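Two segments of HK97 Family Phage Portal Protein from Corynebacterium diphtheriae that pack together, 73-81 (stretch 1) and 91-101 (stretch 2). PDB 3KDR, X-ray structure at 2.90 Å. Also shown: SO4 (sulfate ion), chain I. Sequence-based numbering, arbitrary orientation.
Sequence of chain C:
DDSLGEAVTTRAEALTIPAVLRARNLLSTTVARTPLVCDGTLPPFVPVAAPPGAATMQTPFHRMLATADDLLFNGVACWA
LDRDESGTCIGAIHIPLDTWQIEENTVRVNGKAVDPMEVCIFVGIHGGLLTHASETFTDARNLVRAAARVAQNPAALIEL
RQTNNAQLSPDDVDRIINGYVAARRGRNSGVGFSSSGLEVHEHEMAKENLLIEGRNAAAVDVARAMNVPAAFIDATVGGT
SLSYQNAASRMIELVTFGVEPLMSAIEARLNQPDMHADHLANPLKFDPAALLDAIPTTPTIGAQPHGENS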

# COMPACT_ATOMS: atom_id res chain seq x y z
N PHE C 73 -32.91 27.60 4.13
CA PHE C 73 -33.13 27.41 5.55
C PHE C 73 -34.54 27.33 6.01
O PHE C 73 -34.84 26.54 6.90
CB PHE C 73 -32.48 28.54 6.31
CG PHE C 73 -31.02 28.45 6.31
CD1 PHE C 73 -30.38 27.59 7.18
CD2 PHE C 73 -30.27 29.17 5.42
CE1 PHE C 73 -29.04 27.47 7.18
CE2 PHE C 73 -28.90 29.04 5.44
CZ PHE C 73 -28.29 28.19 6.33
N ASN C 74 -35.42 28.17 5.46
CA ASN C 74 -36.79 28.24 5.94
C ASN C 74 -37.84 27.70 5.00
O ASN C 74 -38.96 27.51 5.38
CB ASN C 74 -37.08 29.65 6.31
CG ASN C 74 -36.54 29.99 7.62
OD1 ASN C 74 -37.15 29.68 8.62
ND2 ASN C 74 -35.35 30.58 7.65
N GLY C 75 -37.49 27.44 3.76
CA GLY C 75 -38.47 26.81 2.87
C GLY C 75 -39.38 27.76 2.10
O GLY C 75 -40.14 27.31 1.24
N VAL C 76 -39.29 29.05 2.41
CA VAL C 76 -40.13 30.04 1.78
C VAL C 76 -39.41 31.34 1.76
O VAL C 76 -38.48 31.50 2.53
CB VAL C 76 -41.37 30.27 2.59
CG1 VAL C 76 -42.30 29.15 2.41
CG2 VAL C 76 -40.97 30.44 4.02
N ALA C 77 -39.85 32.27 0.90
CA ALA C 77 -39.29 33.63 0.87
C ALA C 77 -40.36 34.55 0.41
O ALA C 77 -41.26 34.10 -0.26
CB ALA C 77 -38.12 33.71 -0.06
N CYS C 78 -40.26 35.83 0.76
CA CYS C 78 -41.15 36.88 0.22
C CYS C 78 -40.42 38.06 -0.37
O CYS C 78 -39.44 38.56 0.20
CB CYS C 78 -42.00 37.45 1.32
SG CYS C 78 -43.56 38.10 0.81
N TRP C 79 -40.93 38.52 -1.50
CA TRP C 79 -40.55 39.83 -2.05
C TRP C 79 -41.75 40.71 -1.83
O TRP C 79 -42.87 40.25 -2.01
CB TRP C 79 -40.29 39.73 -3.55
CG TRP C 79 -39.05 39.07 -3.91
CD1 TRP C 79 -38.16 38.48 -3.08
CD2 TRP C 79 -38.53 38.94 -5.20
NE1 TRP C 79 -37.10 38.00 -3.77
CE2 TRP C 79 -37.31 38.25 -5.09
CE3 TRP C 79 -38.95 39.37 -6.46
CZ2 TRP C 79 -36.53 37.95 -6.17
CZ3 TRP C 79 -38.16 39.05 -7.54
CH2 TRP C 79 -36.97 38.35 -7.39
N ALA C 80 -41.52 41.95 -1.45
CA ALA C 80 -42.61 42.94 -1.39
C ALA C 80 -42.55 43.75 -2.64
O ALA C 80 -41.58 44.45 -2.87
CB ALA C 80 -42.46 43.81 -0.20
N LEU C 81 -43.59 43.68 -3.45
CA LEU C 81 -43.54 44.29 -4.75
C LEU C 81 -43.96 45.74 -4.69
O LEU C 81 -44.90 46.08 -3.95
CB LEU C 81 -44.47 43.58 -5.70
CG LEU C 81 -44.41 42.07 -5.70
CD1 LEU C 81 -45.43 41.63 -6.67
CD2 LEU C 81 -43.05 41.53 -6.09
N GLY C 91 -40.46 47.32 -9.37
CA GLY C 91 -39.32 46.93 -8.55
C GLY C 91 -39.78 46.01 -7.43
O GLY C 91 -40.98 45.97 -7.13
N ALA C 92 -38.87 45.27 -6.83
CA ALA C 92 -39.26 44.34 -5.80
C ALA C 92 -38.12 44.20 -4.82
O ALA C 92 -36.95 44.11 -5.22
CB ALA C 92 -39.61 42.98 -6.44
N ILE C 93 -38.43 44.16 -3.54
CA ILE C 93 -37.41 43.92 -2.57
C ILE C 93 -37.73 42.73 -1.71
O ILE C 93 -38.86 42.50 -1.35
CB ILE C 93 -37.17 45.13 -1.61
CG1 ILE C 93 -38.42 45.48 -0.81
CG2 ILE C 93 -36.67 46.32 -2.35
CD1 ILE C 93 -38.11 46.23 0.48
N HIS C 94 -36.70 42.00 -1.35
CA HIS C 94 -36.81 40.95 -0.40
C HIS C 94 -37.00 41.51 0.96
O HIS C 94 -36.32 42.43 1.33
CB HIS C 94 -35.52 40.17 -0.36
CG HIS C 94 -35.42 39.25 0.80
ND1 HIS C 94 -34.85 39.63 1.99
CD2 HIS C 94 -35.80 37.96 0.96
CE1 HIS C 94 -34.90 38.62 2.83
NE2 HIS C 94 -35.48 37.60 2.24
N ILE C 95 -37.89 40.90 1.72
CA ILE C 95 -38.14 41.33 3.09
C ILE C 95 -37.97 40.15 4.02
O ILE C 95 -38.23 39.00 3.64
CB ILE C 95 -39.57 41.84 3.23
CG1 ILE C 95 -40.58 40.76 2.79
CG2 ILE C 95 -39.76 43.00 2.38
CD1 ILE C 95 -41.97 41.02 3.18
N PRO C 96 -37.59 40.40 5.25
CA PRO C 96 -37.17 39.30 6.13
C PRO C 96 -38.31 38.47 6.56
O PRO C 96 -39.43 38.96 6.59
CB PRO C 96 -36.63 40.04 7.35
CG PRO C 96 -36.19 41.38 6.81
CD PRO C 96 -37.20 41.72 5.76
N LEU C 97 -38.03 37.24 6.94
CA LEU C 97 -39.09 36.32 7.22
C LEU C 97 -39.90 36.75 8.37
O LEU C 97 -41.08 36.46 8.40
CB LEU C 97 -38.54 34.94 7.51
CG LEU C 97 -38.28 34.07 6.28
CD1 LEU C 97 -37.35 32.90 6.65
CD2 LEU C 97 -39.59 33.59 5.59
N ASP C 98 -39.26 37.40 9.34
CA ASP C 98 -39.94 37.76 10.59
C ASP C 98 -40.88 38.92 10.42
O ASP C 98 -41.64 39.21 11.32
CB ASP C 98 -38.97 38.05 11.73
CG ASP C 98 -37.68 38.68 11.26
OD1 ASP C 98 -36.95 38.01 10.44
OD2 ASP C 98 -37.40 39.82 11.74
N THR C 99 -40.84 39.57 9.27
CA THR C 99 -41.75 40.66 8.94
C THR C 99 -42.95 40.29 8.06
O THR C 99 -43.65 41.17 7.64
CB THR C 99 -41.01 41.81 8.24
OG1 THR C 99 -40.67 41.40 6.91
CG2 THR C 99 -39.77 42.17 9.01
N TRP C 100 -43.22 39.02 7.80
CA TRP C 100 -44.44 38.70 7.09
C TRP C 100 -45.00 37.41 7.51
O TRP C 100 -44.32 36.64 8.15
CB TRP C 100 -44.16 38.64 5.62
CG TRP C 100 -43.27 37.54 5.10
CD1 TRP C 100 -41.95 37.61 4.89
CD2 TRP C 100 -43.69 36.29 4.60
NE1 TRP C 100 -41.51 36.46 4.32
CE2 TRP C 100 -42.58 35.64 4.13
CE3 TRP C 100 -44.92 35.66 4.51
CZ2 TRP C 100 -42.64 34.39 3.60
CZ3 TRP C 100 -44.97 34.42 3.97
CH2 TRP C 100 -43.85 33.79 3.54
N GLN C 101 -46.26 37.17 7.17
CA GLN C 101 -46.84 35.86 7.47
C GLN C 101 -48.13 35.67 6.75
O GLN C 101 -48.62 36.60 6.15
CB GLN C 101 -47.07 35.68 8.95
CG GLN C 101 -48.47 35.92 9.37
CD GLN C 101 -48.69 35.92 10.91
OE1 GLN C 101 -49.09 36.95 11.49
NE2 GLN C 101 -48.46 34.75 11.55
S SO4 I . -32.64 41.52 3.75
O1 SO4 I . -33.31 41.34 2.46
O2 SO4 I . -31.19 41.46 3.50
O3 SO4 I . -33.03 42.86 4.25
O4 SO4 I . -32.99 40.40 4.66

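The contact is an antiparallel pairing of two neighbouring β-strands, extended by packing of Leu97 against Asn74 and Val76 and of Trp100 against Val76 and Cys78. The axes of strands 76-81 and 91-95 come within 4.4 Å, and their directions differ by 142°, 38° short of exactly antiparallel. Three backbone hydrogen bonds cross the contact. Ala80 and Ile93 exchange two, Ala80 N to Ile93 O at 2.7 Å and Ile93 N to Ala80 O at 3.2 Å, with N-H...O angles of 160° and 172°. The third runs from Ile95 N to Cys78 O (3.2 Å, 171°). Between them lies the non-hydrogen-bonded pair Trp79 and His94, whose CA atoms are 4.2 Å apart; here Trp79 CA also makes a CA-H...O contact with Ile93 O at 3.2 Å.

This register sorts the side chains. Trp79, Leu81, Ala92 and His94 share one face, where the small Ala92 CB lies 3.7 Å from both Trp79 CE3 and Leu81 CD2. On the other face, Ala80 CB packs 3.8 Å from Ile95 CG2, and Cys78 CB lies 3.9 Å from Ile95 CG1.

After Pro96 the chain turns through a short 3-10 segment, where Pro96 O accepts hydrogen bonds from Thr99 N (3.1 Å) and Thr99 OG1 (2.8 Å). Trp100 then meets Cys78 face-on: Cys78 CB is 3.4 Å from the centroid of its five-membered ring, 22° off the normal, and Cys78 SG is 4.2 Å away at 6°, which supports both CH-π and sulfur-aromatic contacts. Leu97 CD2 packs against Val76 CG2 at 3.8 Å, while its CD1 comes within 3.2 Å of Asn74 CG, a tight approach.

His94 ND1 donates to sulfate O1 at 2.3 Å, very short for a hydrogen bond; the ion probably comes from the crystallisation liquor.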